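Local coordinates for chloramphenicol acetyltransferase (Aliivibrio fischeri, PDB 6PXA) that probably transfers an acetyl group from acetyl-CoA to the 3-hydroxyl of chloramphenicol, as a trimeric left-handed beta-helix enzyme of the hexapeptide-repeat family, at the interface of chains A and B. Numbering follows the deposited sequence. Chains: chain A/B, Chloramphenicol acetyltransferase.

Contact 1: the interface of chains A and B. Residues chain A 49, 53, 55-56; chain B 8-10, 36-37.
B:Trp10 presents the two faces and one edge of its indole to chain A, in a subunit interface of the probable trimer. Against one face lies the backbone of A:Tyr49, whose CA sits 3.4 Å from the centroid of the six-membered ring. The methyl CG2 of A:Thr56 lies over the opposite face, 3.7 Å from B:Trp10 CZ2, so the indole is clamped from both sides. At its edge the indole NE1 donates almost within the ring plane to the syn lone pair of A:Asp53 OD2, at 2.7 Å. The other carboxylate oxygen, OD1, accepts from A:Thr56 OG1, which meets it from above the carboxylate plane and steadies the acid from its own chain. The aromatic ring of A:Tyr49 turns toward B:Tyr37 with CG anti to its carbonyl carbon (chi1 -46°); B:Tyr37 directs its CE2 edge onto the centre of that ring, with the planes 63° apart. The phenol OH of B:Tyr37 in turn accepts a nearly straight hydrogen bond from A:Tyr49 N at 2.9 Å. A:Pro55 sets CB 3.5 Å from B:Ser9 CB and CG against B:Phe36 CZ. Water 1 bridges the two polar groups, 2.8 Å from both A:Asp53 OD2 and B:Tyr37 OH.

Contact 2: the interface of chains A and B. Residues chain A 98-101, 103; chain B 127, 188, 203.
A:Ser99 and B:Asp127 form the polar centre of this patch of the probable trimer interface, where a chain A loop meets a loop of the neighbouring subunit. The serine hydroxyl OG donates to the carboxylate oxygen B:Asp127 OD1 at 2.6 Å, arriving from well above the carboxylate plane. A second donor, the backbone N of A:Thr100, approaches the same oxygen on its syn lone pair at 3.2 Å, with a bent geometry. OD1 is therefore gripped from two directions by consecutive residues. The serine is itself positioned from within chain A: with OG anti to the backbone N (chi1 172°), the hydroxyl accepts from A:Phe101 N at 2.7 Å while donating across the interface, which fixes its rotation.

Water extends the polar link, since water 2 connects A:Thr100 OG1 with the backbone O of B:Asp127.

The apolar contacts gather round B:Trp188. The outer carbons of its benzo ring touch chain A: CZ2 lies 3.4 Å from A:Ser99 CB, and CH2 approaches the rim of A:Phe103 within that ring's plane. A:Phe101 packs its CD2 over a face of A:Phe103; both phenylalanines also belong to the taurocholic acid pocket, so the contact backs that site. B:Leu203 places CD2 over one face of the B:Trp188 indole, and this same methyl meets A:Ile98 CG2 at 3.7 Å, while the indole NE1 lies 3.9 Å from A:Ile98 CG2.

Contact 3: the interface of chains A and B. Residues chain A 98; chain B 183, 188, 202-203, 206-208, 211.
A:Ile98 drives its CG1-CD1 branch against B:Leu211 and B:Ile208, filling a hydrophobic pocket among the C-terminal helices of the neighbouring subunit. The side chain is extended: CG1 stands anti to the carbonyl carbon (chi1 -72°), and a chi2 of 177° carries the terminal methyl to the far end. Packing is tight there. The A:Ile98 and B:Leu211 side chains cross obliquely, and A:Ile98 CD1 lies 3.7 Å from B:Leu211 CD2. This methyl also sits 3.5 Å from the backbone O of B:Ile202 and 3.7 Å from the carbonyl O of B:His207, whose imidazole is directed away from the isoleucine. It meets B:Ile202 CG2 at 4.0 Å, while halfway along the branch A:Ile98 CG1 rests 3.8 Å from B:Ile208 CG1. Helices 200-203 and 208-219 thus close on this branch from different directions, with the CG2 branch turned toward B:Leu203 and B:Trp188. Together these residues of chain B hide 113 Å² of A:Ile98.

The remaining rim is looser. B:Leu183, on helix 177-186, brings its CD2 to 4.3 Å from A:Ile98 CG2. B:Gly206 comes no nearer than its carbonyl carbon C, 4.4 Å from A:Ile98 CG1.

Contact 1: the interface of chains A and B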
ATOM      1  N   TYR A  49       5.797 -11.413 -11.022  1.00 40.52           N
ATOM      2  CA  TYR A  49       5.134 -12.478 -11.795  1.00 41.23           C
ATOM      3  C   TYR A  49       5.538 -12.492 -13.279  1.00 38.61           C
ATOM      4  O   TYR A  49       4.778 -12.969 -14.132  1.00 42.04           O
ATOM      5  CB  TYR A  49       3.610 -12.401 -11.657  1.00 39.44           C
ATOM      6  CG  TYR A  49       3.175 -12.207 -10.212  1.00 37.44           C
ATOM      7  CD1 TYR A  49       3.081 -13.282  -9.346  1.00 41.40           C
ATOM      8  CD2 TYR A  49       2.870 -10.938  -9.718  1.00 38.07           C
ATOM      9  CE1 TYR A  49       2.688 -13.115  -8.037  1.00 39.73           C
ATOM     10  CE2 TYR A  49       2.497 -10.758  -8.399  1.00 37.05           C
ATOM     11  CZ  TYR A  49       2.396 -11.853  -7.568  1.00 40.83           C
ATOM     12  OH  TYR A  49       2.022 -11.689  -6.253  1.00 44.19           O
ATOM     13  N   ASP A  53      12.334 -14.272 -14.658  1.00 51.53           N
ATOM     14  CA  ASP A  53      12.999 -13.604 -13.550  1.00 48.89           C
ATOM     15  C   ASP A  53      13.847 -14.607 -12.767  1.00 53.83           C
ATOM     16  O   ASP A  53      14.043 -15.755 -13.174  1.00 52.45           O
ATOM     17  CB  ASP A  53      11.973 -12.902 -12.657  1.00 50.28           C
ATOM     18  CG  ASP A  53      11.042 -13.883 -11.871  1.00 51.78           C
ATOM     19  OD1 ASP A  53      11.107 -15.123 -12.043  1.00 49.84           O
ATOM     20  OD2 ASP A  53      10.232 -13.383 -11.054  1.00 49.29           O
ATOM     21  N   PRO A  55      13.471 -16.402  -9.721  1.00 59.96           N
ATOM     22  CA  PRO A  55      12.959 -17.707  -9.268  1.00 58.63           C
ATOM     23  C   PRO A  55      12.352 -18.573 -10.368  1.00 58.24           C
ATOM     24  O   PRO A  55      12.052 -19.743 -10.095  1.00 58.00           O
ATOM     25  CB  PRO A  55      11.897 -17.323  -8.222  1.00 58.22           C
ATOM     26  CG  PRO A  55      11.401 -16.026  -8.674  1.00 57.19           C
ATOM     27  CD  PRO A  55      12.620 -15.306  -9.210  1.00 60.16           C
ATOM     28  N   THR A  56      12.143 -18.057 -11.587  1.00 51.98           N
ATOM     29  CA  THR A  56      11.549 -18.873 -12.644  1.00 60.71           C
ATOM     30  C   THR A  56      12.420 -18.939 -13.893  1.00 65.76           C
ATOM     31  O   THR A  56      11.922 -19.308 -14.960  1.00 70.26           O
ATOM     32  CB  THR A  56      10.158 -18.365 -13.040  1.00 56.36           C
ATOM     33  OG1 THR A  56      10.279 -17.055 -13.613  1.00 52.59           O
ATOM     34  CG2 THR A  56       9.219 -18.324 -11.831  1.00 48.65           C
TER
ATOM     35  N   ASN B   8       9.736 -20.278  -2.202  1.00 46.56           N
ATOM     36  CA  ASN B   8      10.898 -20.332  -3.082  1.00 51.71           C
ATOM     37  C   ASN B   8      10.645 -19.705  -4.445  1.00 49.13           C
ATOM     38  O   ASN B   8      11.595 -19.264  -5.097  1.00 49.09           O
ATOM     39  CB  ASN B   8      11.358 -21.778  -3.272  1.00 60.61           C
ATOM     40  CG  ASN B   8      12.098 -22.321  -2.061  1.00 72.45           C
ATOM     41  OD1 ASN B   8      12.486 -21.570  -1.161  1.00 78.72           O
ATOM     42  ND2 ASN B   8      12.314 -23.632  -2.041  1.00 72.21           N
ATOM     43  N   SER B   9       9.399 -19.657  -4.905  1.00 48.45           N
ATOM     44  CA  SER B   9       9.090 -18.883  -6.101  1.00 45.80           C
ATOM     45  C   SER B   9       7.624 -18.502  -6.036  1.00 46.06           C
ATOM     46  O   SER B   9       6.860 -19.057  -5.241  1.00 43.46           O
ATOM     47  CB  SER B   9       9.403 -19.652  -7.397  1.00 54.27           C
ATOM     48  OG  SER B   9       8.526 -20.747  -7.565  1.00 64.68           O
ATOM     49  N   TRP B  10       7.235 -17.542  -6.871  1.00 43.06           N
ATOM     50  CA  TRP B  10       5.826 -17.169  -6.907  1.00 43.83           C
ATOM     51  C   TRP B  10       4.967 -18.182  -7.640  1.00 41.38           C
ATOM     52  O   TRP B  10       3.755 -17.976  -7.753  1.00 44.06           O
ATOM     53  CB  TRP B  10       5.645 -15.779  -7.537  1.00 43.85           C
ATOM     54  CG  TRP B  10       6.470 -15.497  -8.748  1.00 40.48           C
ATOM     55  CD1 TRP B  10       7.740 -14.963  -8.776  1.00 42.95           C
ATOM     56  CD2 TRP B  10       6.090 -15.692 -10.122  1.00 42.66           C
ATOM     57  NE1 TRP B  10       8.170 -14.825 -10.083  1.00 50.45           N
ATOM     58  CE2 TRP B  10       7.179 -15.254 -10.928  1.00 47.00           C
ATOM     59  CE3 TRP B  10       4.939 -16.176 -10.750  1.00 45.97           C
ATOM     60  CZ2 TRP B  10       7.156 -15.318 -12.336  1.00 46.76           C
ATOM     61  CZ3 TRP B  10       4.907 -16.228 -12.135  1.00 52.10           C
ATOM     62  CH2 TRP B  10       6.017 -15.796 -12.921  1.00 47.66           C
ATOM     63  N   PHE B  36       4.928 -15.335  -2.073  1.00 40.57           N
ATOM     64  CA  PHE B  36       6.348 -15.191  -2.387  1.00 44.55           C
ATOM     65  C   PHE B  36       6.840 -13.753  -2.232  1.00 39.88           C
ATOM     66  O   PHE B  36       7.916 -13.517  -1.677  1.00 40.09           O
ATOM     67  CB  PHE B  36       6.633 -15.674  -3.814  1.00 47.59           C
ATOM     68  CG  PHE B  36       8.051 -15.413  -4.272  1.00 42.29           C
ATOM     69  CD1 PHE B  36       9.093 -16.240  -3.864  1.00 43.31           C
ATOM     70  CD2 PHE B  36       8.350 -14.336  -5.106  1.00 45.22           C
ATOM     71  CE1 PHE B  36      10.420 -15.998  -4.293  1.00 45.60           C
ATOM     72  CE2 PHE B  36       9.665 -14.094  -5.521  1.00 48.18           C
ATOM     73  CZ  PHE B  36      10.698 -14.931  -5.104  1.00 46.21           C
ATOM     74  N   TYR B  37       6.093 -12.783  -2.744  1.00 34.60           N
ATOM     75  CA  TYR B  37       6.667 -11.443  -2.778  1.00 38.63           C
ATOM     76  C   TYR B  37       6.670 -10.752  -1.417  1.00 40.73           C
ATOM     77  O   TYR B  37       7.292  -9.695  -1.285  1.00 42.15           O
ATOM     78  CB  TYR B  37       5.938 -10.594  -3.829  1.00 36.90           C
ATOM     79  CG  TYR B  37       6.448 -10.907  -5.239  1.00 43.77           C
ATOM     80  CD1 TYR B  37       7.679 -10.412  -5.686  1.00 35.00           C
ATOM     81  CD2 TYR B  37       5.724 -11.736  -6.094  1.00 37.41           C
ATOM     82  CE1 TYR B  37       8.162 -10.728  -6.984  1.00 38.94           C
ATOM     83  CE2 TYR B  37       6.192 -12.072  -7.345  1.00 34.00           C
ATOM     84  CZ  TYR B  37       7.397 -11.552  -7.789  1.00 36.93           C
ATOM     85  OH  TYR B  37       7.825 -11.895  -9.033  1.00 39.38           O
TER
HETATM   86  O   HOH W   1      10.558 -11.222  -9.353  1.00 42.83           O

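Contact 2: the interface of chains A and B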
ATOM      1  N   ILE A  98     -17.211 -19.920 -13.678  1.00 45.32           N
ATOM      2  CA  ILE A  98     -17.983 -20.140 -12.452  1.00 48.71           C
ATOM      3  C   ILE A  98     -17.123 -19.912 -11.215  1.00 53.13           C
ATOM      4  O   ILE A  98     -17.512 -19.179 -10.299  1.00 47.98           O
ATOM      5  CB  ILE A  98     -18.606 -21.545 -12.452  1.00 48.08           C
ATOM      6  CG1 ILE A  98     -19.744 -21.614 -13.467  1.00 48.66           C
ATOM      7  CG2 ILE A  98     -19.140 -21.867 -11.091  1.00 50.97           C
ATOM      8  CD1 ILE A  98     -20.378 -22.988 -13.577  1.00 56.43           C
ATOM      9  N   SER A  99     -15.944 -20.525 -11.167  1.00 52.63           N
ATOM     10  CA  SER A  99     -15.008 -20.296 -10.074  1.00 50.91           C
ATOM     11  C   SER A  99     -13.765 -19.542 -10.543  1.00 47.68           C
ATOM     12  O   SER A  99     -13.304 -19.712 -11.683  1.00 46.98           O
ATOM     13  CB  SER A  99     -14.559 -21.610  -9.443  1.00 43.99           C
ATOM     14  OG  SER A  99     -13.508 -21.340  -8.524  1.00 49.27           O
ATOM     15  N   THR A 100     -13.205 -18.724  -9.643  1.00 40.08           N
ATOM     16  CA  THR A 100     -11.883 -18.150  -9.866  1.00 49.04           C
ATOM     17  C   THR A 100     -10.748 -19.049  -9.373  1.00 47.28           C
ATOM     18  O   THR A 100      -9.578 -18.669  -9.500  1.00 48.46           O
ATOM     19  CB  THR A 100     -11.760 -16.764  -9.197  1.00 46.83           C
ATOM     20  OG1 THR A 100     -12.159 -16.825  -7.817  1.00 42.59           O
ATOM     21  CG2 THR A 100     -12.592 -15.710  -9.955  1.00 41.60           C
ATOM     22  N   PHE A 101     -11.048 -20.214  -8.832  1.00 43.03           N
ATOM     23  CA  PHE A 101     -10.011 -21.024  -8.187  1.00 49.62           C
ATOM     24  C   PHE A 101      -9.186 -21.761  -9.234  1.00 53.73           C
ATOM     25  O   PHE A 101      -9.756 -22.378 -10.136  1.00 49.15           O
ATOM     26  CB  PHE A 101     -10.615 -22.042  -7.224  1.00 47.41           C
ATOM     27  CG  PHE A 101      -9.592 -22.722  -6.346  1.00 42.66           C
ATOM     28  CD1 PHE A 101      -9.100 -22.087  -5.209  1.00 46.15           C
ATOM     29  CD2 PHE A 101      -9.094 -23.970  -6.676  1.00 45.39           C
ATOM     30  CE1 PHE A 101      -8.149 -22.709  -4.404  1.00 47.35           C
ATOM     31  CE2 PHE A 101      -8.150 -24.598  -5.871  1.00 48.53           C
ATOM     32  CZ  PHE A 101      -7.675 -23.970  -4.745  1.00 47.95           C
ATOM     33  N   PHE A 103      -7.858 -24.724  -9.891  1.00 50.36           N
ATOM     34  CA  PHE A 103      -7.811 -26.167  -9.659  1.00 51.29           C
ATOM     35  C   PHE A 103      -6.595 -26.802 -10.335  1.00 52.02           C
ATOM     36  O   PHE A 103      -6.349 -26.587 -11.521  1.00 49.50           O
ATOM     37  CB  PHE A 103      -9.079 -26.833 -10.208  1.00 53.04           C
ATOM     38  CG  PHE A 103     -10.366 -26.216  -9.735  1.00 56.36           C
ATOM     39  CD1 PHE A 103     -10.932 -26.594  -8.519  1.00 55.91           C
ATOM     40  CD2 PHE A 103     -11.036 -25.293 -10.528  1.00 54.11           C
ATOM     41  CE1 PHE A 103     -12.129 -26.037  -8.078  1.00 52.00           C
ATOM     42  CE2 PHE A 103     -12.236 -24.732 -10.104  1.00 55.23           C
ATOM     43  CZ  PHE A 103     -12.787 -25.109  -8.872  1.00 58.47           C
TER
ATOM     44  N   ASP B 127     -14.908 -19.518  -2.504  1.00 44.85           N
ATOM     45  CA  ASP B 127     -14.593 -19.148  -3.875  1.00 45.49           C
ATOM     46  C   ASP B 127     -14.313 -17.646  -3.985  1.00 40.33           C
ATOM     47  O   ASP B 127     -14.811 -16.963  -4.881  1.00 39.57           O
ATOM     48  CB  ASP B 127     -15.717 -19.573  -4.824  1.00 42.43           C
ATOM     49  CG  ASP B 127     -15.359 -19.305  -6.293  1.00 49.99           C
ATOM     50  OD1 ASP B 127     -14.204 -19.585  -6.675  1.00 50.17           O
ATOM     51  OD2 ASP B 127     -16.207 -18.788  -7.047  1.00 48.06           O
ATOM     52  N   TRP B 188     -21.610 -25.382  -4.909  1.00 58.72           N
ATOM     53  CA  TRP B 188     -20.747 -26.447  -5.420  1.00 58.04           C
ATOM     54  C   TRP B 188     -19.525 -26.667  -4.546  1.00 58.15           C
ATOM     55  O   TRP B 188     -18.944 -27.758  -4.586  1.00 54.20           O
ATOM     56  CB  TRP B 188     -20.285 -26.158  -6.861  1.00 50.49           C
ATOM     57  CG  TRP B 188     -19.334 -24.945  -6.996  1.00 48.76           C
ATOM     58  CD1 TRP B 188     -19.674 -23.700  -7.420  1.00 51.34           C
ATOM     59  CD2 TRP B 188     -17.908 -24.897  -6.718  1.00 49.74           C
ATOM     60  NE1 TRP B 188     -18.567 -22.873  -7.412  1.00 48.67           N
ATOM     61  CE2 TRP B 188     -17.475 -23.584  -6.985  1.00 48.90           C
ATOM     62  CE3 TRP B 188     -16.969 -25.833  -6.272  1.00 48.03           C
ATOM     63  CZ2 TRP B 188     -16.144 -23.185  -6.816  1.00 51.87           C
ATOM     64  CZ3 TRP B 188     -15.665 -25.447  -6.093  1.00 47.25           C
ATOM     65  CH2 TRP B 188     -15.256 -24.126  -6.364  1.00 48.18           C
ATOM     66  N   LEU B 203     -17.263 -26.099 -14.262  1.00 53.94           N
ATOM     67  CA  LEU B 203     -16.736 -25.033 -13.403  1.00 51.71           C
ATOM     68  C   LEU B 203     -15.674 -24.186 -14.119  1.00 53.16           C
ATOM     69  O   LEU B 203     -15.545 -22.986 -13.846  1.00 54.33           O
ATOM     70  CB  LEU B 203     -16.161 -25.623 -12.110  1.00 58.80           C
ATOM     71  CG  LEU B 203     -17.113 -26.349 -11.133  1.00 50.56           C
ATOM     72  CD1 LEU B 203     -16.331 -27.185 -10.135  1.00 50.32           C
ATOM     73  CD2 LEU B 203     -18.008 -25.372 -10.407  1.00 51.08           C
TER
HETATM   74  O   HOH W   2     -13.812 -15.149  -6.921  1.00 36.35           O
HETATM   75  O   HOH W   3     -13.469 -22.315 -12.827  1.00 43.06           O

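Contact 3: the interface of chains A and B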
ATOM      1  N   ILE A  98     -17.211 -19.920 -13.678  1.00 45.32           N
ATOM      2  CA  ILE A  98     -17.983 -20.140 -12.452  1.00 48.71           C
ATOM      3  C   ILE A  98     -17.123 -19.912 -11.215  1.00 53.13           C
ATOM      4  O   ILE A  98     -17.512 -19.179 -10.299  1.00 47.98           O
ATOM      5  CB  ILE A  98     -18.606 -21.545 -12.452  1.00 48.08           C
ATOM      6  CG1 ILE A  98     -19.744 -21.614 -13.467  1.00 48.66           C
ATOM      7  CG2 ILE A  98     -19.140 -21.867 -11.091  1.00 50.97           C
ATOM      8  CD1 ILE A  98     -20.378 -22.988 -13.577  1.00 56.43           C
TER
ATOM      9  N   LEU B 183     -26.146 -20.040  -7.967  1.00 54.89           N
ATOM     10  CA  LEU B 183     -24.907 -20.532  -7.378  1.00 47.42           C
ATOM     11  C   LEU B 183     -24.984 -20.567  -5.854  1.00 52.57           C
ATOM     12  O   LEU B 183     -24.330 -21.400  -5.218  1.00 55.29           O
ATOM     13  CB  LEU B 183     -23.733 -19.655  -7.853  1.00 44.30           C
ATOM     14  CG  LEU B 183     -23.463 -19.667  -9.362  1.00 49.25           C
ATOM     15  CD1 LEU B 183     -22.289 -18.708  -9.752  1.00 44.00           C
ATOM     16  CD2 LEU B 183     -23.150 -21.068  -9.812  1.00 46.46           C
ATOM     17  N   TRP B 188     -21.610 -25.382  -4.909  1.00 58.72           N
ATOM     18  CA  TRP B 188     -20.747 -26.447  -5.420  1.00 58.04           C
ATOM     19  C   TRP B 188     -19.525 -26.667  -4.546  1.00 58.15           C
ATOM     20  O   TRP B 188     -18.944 -27.758  -4.586  1.00 54.20           O
ATOM     21  CB  TRP B 188     -20.285 -26.158  -6.861  1.00 50.49           C
ATOM     22  CG  TRP B 188     -19.334 -24.945  -6.996  1.00 48.76           C
ATOM     23  CD1 TRP B 188     -19.674 -23.700  -7.420  1.00 51.34           C
ATOM     24  CD2 TRP B 188     -17.908 -24.897  -6.718  1.00 49.74           C
ATOM     25  NE1 TRP B 188     -18.567 -22.873  -7.412  1.00 48.67           N
ATOM     26  CE2 TRP B 188     -17.475 -23.584  -6.985  1.00 48.90           C
ATOM     27  CE3 TRP B 188     -16.969 -25.833  -6.272  1.00 48.03           C
ATOM     28  CZ2 TRP B 188     -16.144 -23.185  -6.816  1.00 51.87           C
ATOM     29  CZ3 TRP B 188     -15.665 -25.447  -6.093  1.00 47.25           C
ATOM     30  CH2 TRP B 188     -15.256 -24.126  -6.364  1.00 48.18           C
ATOM     31  N   ILE B 202     -17.501 -28.017 -16.335  1.00 60.33           N
ATOM     32  CA  ILE B 202     -18.472 -26.932 -16.243  1.00 65.19           C
ATOM     33  C   ILE B 202     -17.946 -25.791 -15.375  1.00 60.98           C
ATOM     34  O   ILE B 202     -18.161 -24.618 -15.697  1.00 65.15           O
ATOM     35  CB  ILE B 202     -19.828 -27.449 -15.724  1.00 66.43           C
ATOM     36  CG1 ILE B 202     -20.353 -28.586 -16.602  1.00 61.80           C
ATOM     37  CG2 ILE B 202     -20.846 -26.318 -15.695  1.00 65.78           C
ATOM     38  CD1 ILE B 202     -21.761 -29.049 -16.216  1.00 62.80           C
ATOM     39  N   LEU B 203     -17.263 -26.099 -14.262  1.00 53.94           N
ATOM     40  CA  LEU B 203     -16.736 -25.033 -13.403  1.00 51.71           C
ATOM     41  C   LEU B 203     -15.674 -24.186 -14.119  1.00 53.16           C
ATOM     42  O   LEU B 203     -15.545 -22.986 -13.846  1.00 54.33           O
ATOM     43  CB  LEU B 203     -16.161 -25.623 -12.110  1.00 58.80           C
ATOM     44  CG  LEU B 203     -17.113 -26.349 -11.133  1.00 50.56           C
ATOM     45  CD1 LEU B 203     -16.331 -27.185 -10.135  1.00 50.32           C
ATOM     46  CD2 LEU B 203     -18.008 -25.372 -10.407  1.00 51.08           C
ATOM     47  N   GLY B 206     -18.415 -20.613 -18.091  1.00 57.83           N
ATOM     48  CA  GLY B 206     -19.440 -19.712 -17.606  1.00 57.24           C
ATOM     49  C   GLY B 206     -20.827 -20.313 -17.561  1.00 58.54           C
ATOM     50  O   GLY B 206     -21.786 -19.592 -17.263  1.00 62.76           O
ATOM     51  N   HIS B 207     -20.963 -21.613 -17.820  1.00 59.67           N
ATOM     52  CA  HIS B 207     -22.274 -22.247 -17.991  1.00 63.77           C
ATOM     53  C   HIS B 207     -22.840 -22.633 -16.634  1.00 63.04           C
ATOM     54  O   HIS B 207     -22.847 -23.800 -16.233  1.00 70.89           O
ATOM     55  CB  HIS B 207     -22.167 -23.451 -18.913  1.00 76.43           C
ATOM     56  CG  HIS B 207     -21.833 -23.086 -20.320  1.00 86.19           C
ATOM     57  ND1 HIS B 207     -22.742 -22.491 -21.167  1.00 92.01           N
ATOM     58  CD2 HIS B 207     -20.680 -23.195 -21.020  1.00 92.36           C
ATOM     59  CE1 HIS B 207     -22.170 -22.268 -22.337  1.00 97.31           C
ATOM     60  NE2 HIS B 207     -20.918 -22.687 -22.274  1.00 95.56           N
ATOM     61  N   ILE B 208     -23.356 -21.624 -15.929  1.00 57.04           N
ATOM     62  CA  ILE B 208     -23.985 -21.854 -14.626  1.00 53.12           C
ATOM     63  C   ILE B 208     -25.190 -22.784 -14.751  1.00 59.18           C
ATOM     64  O   ILE B 208     -25.431 -23.628 -13.877  1.00 53.74           O
ATOM     65  CB  ILE B 208     -24.369 -20.506 -13.988  1.00 52.76           C
ATOM     66  CG1 ILE B 208     -23.099 -19.738 -13.593  1.00 51.72           C
ATOM     67  CG2 ILE B 208     -25.310 -20.698 -12.807  1.00 50.69           C
ATOM     68  CD1 ILE B 208     -23.355 -18.323 -13.187  1.00 53.90           C
ATOM     69  N   LEU B 211     -24.234 -26.239 -14.765  1.00 63.65           N
ATOM     70  CA  LEU B 211     -23.913 -26.607 -13.393  1.00 63.93           C
ATOM     71  C   LEU B 211     -25.181 -26.893 -12.591  1.00 63.70           C
ATOM     72  O   LEU B 211     -25.239 -27.867 -11.827  1.00 52.77           O
ATOM     73  CB  LEU B 211     -23.086 -25.502 -12.735  1.00 47.98           C
ATOM     74  CG  LEU B 211     -22.408 -25.956 -11.441  1.00 52.21           C
ATOM     75  CD1 LEU B 211     -21.362 -27.003 -11.745  1.00 48.84           C
ATOM     76  CD2 LEU B 211     -21.788 -24.794 -10.656  1.00 50.28           C
TER

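Contacts 2 and 3 adjoin, with C-alpha centres about 8 Å apart, and share A:Ile98, B:Trp188 and B:Leu203; together they dock the chain A segment around residues 98-103 against B:Asp127 and the C-terminal helices of chain B. In contact 1, the 3-10 helix 54-56 and loop residues before it meet B:Asn8 to B:Trp10 and the 3-10 helix 36-38; its C-alpha centre lies about 24 Å from that of contact 2 and about 31 Å from that of contact 3. The interface is not an exact two-fold and the assembly holds three copies, which fits the same contacts recurring between successive subunits to close a trimer.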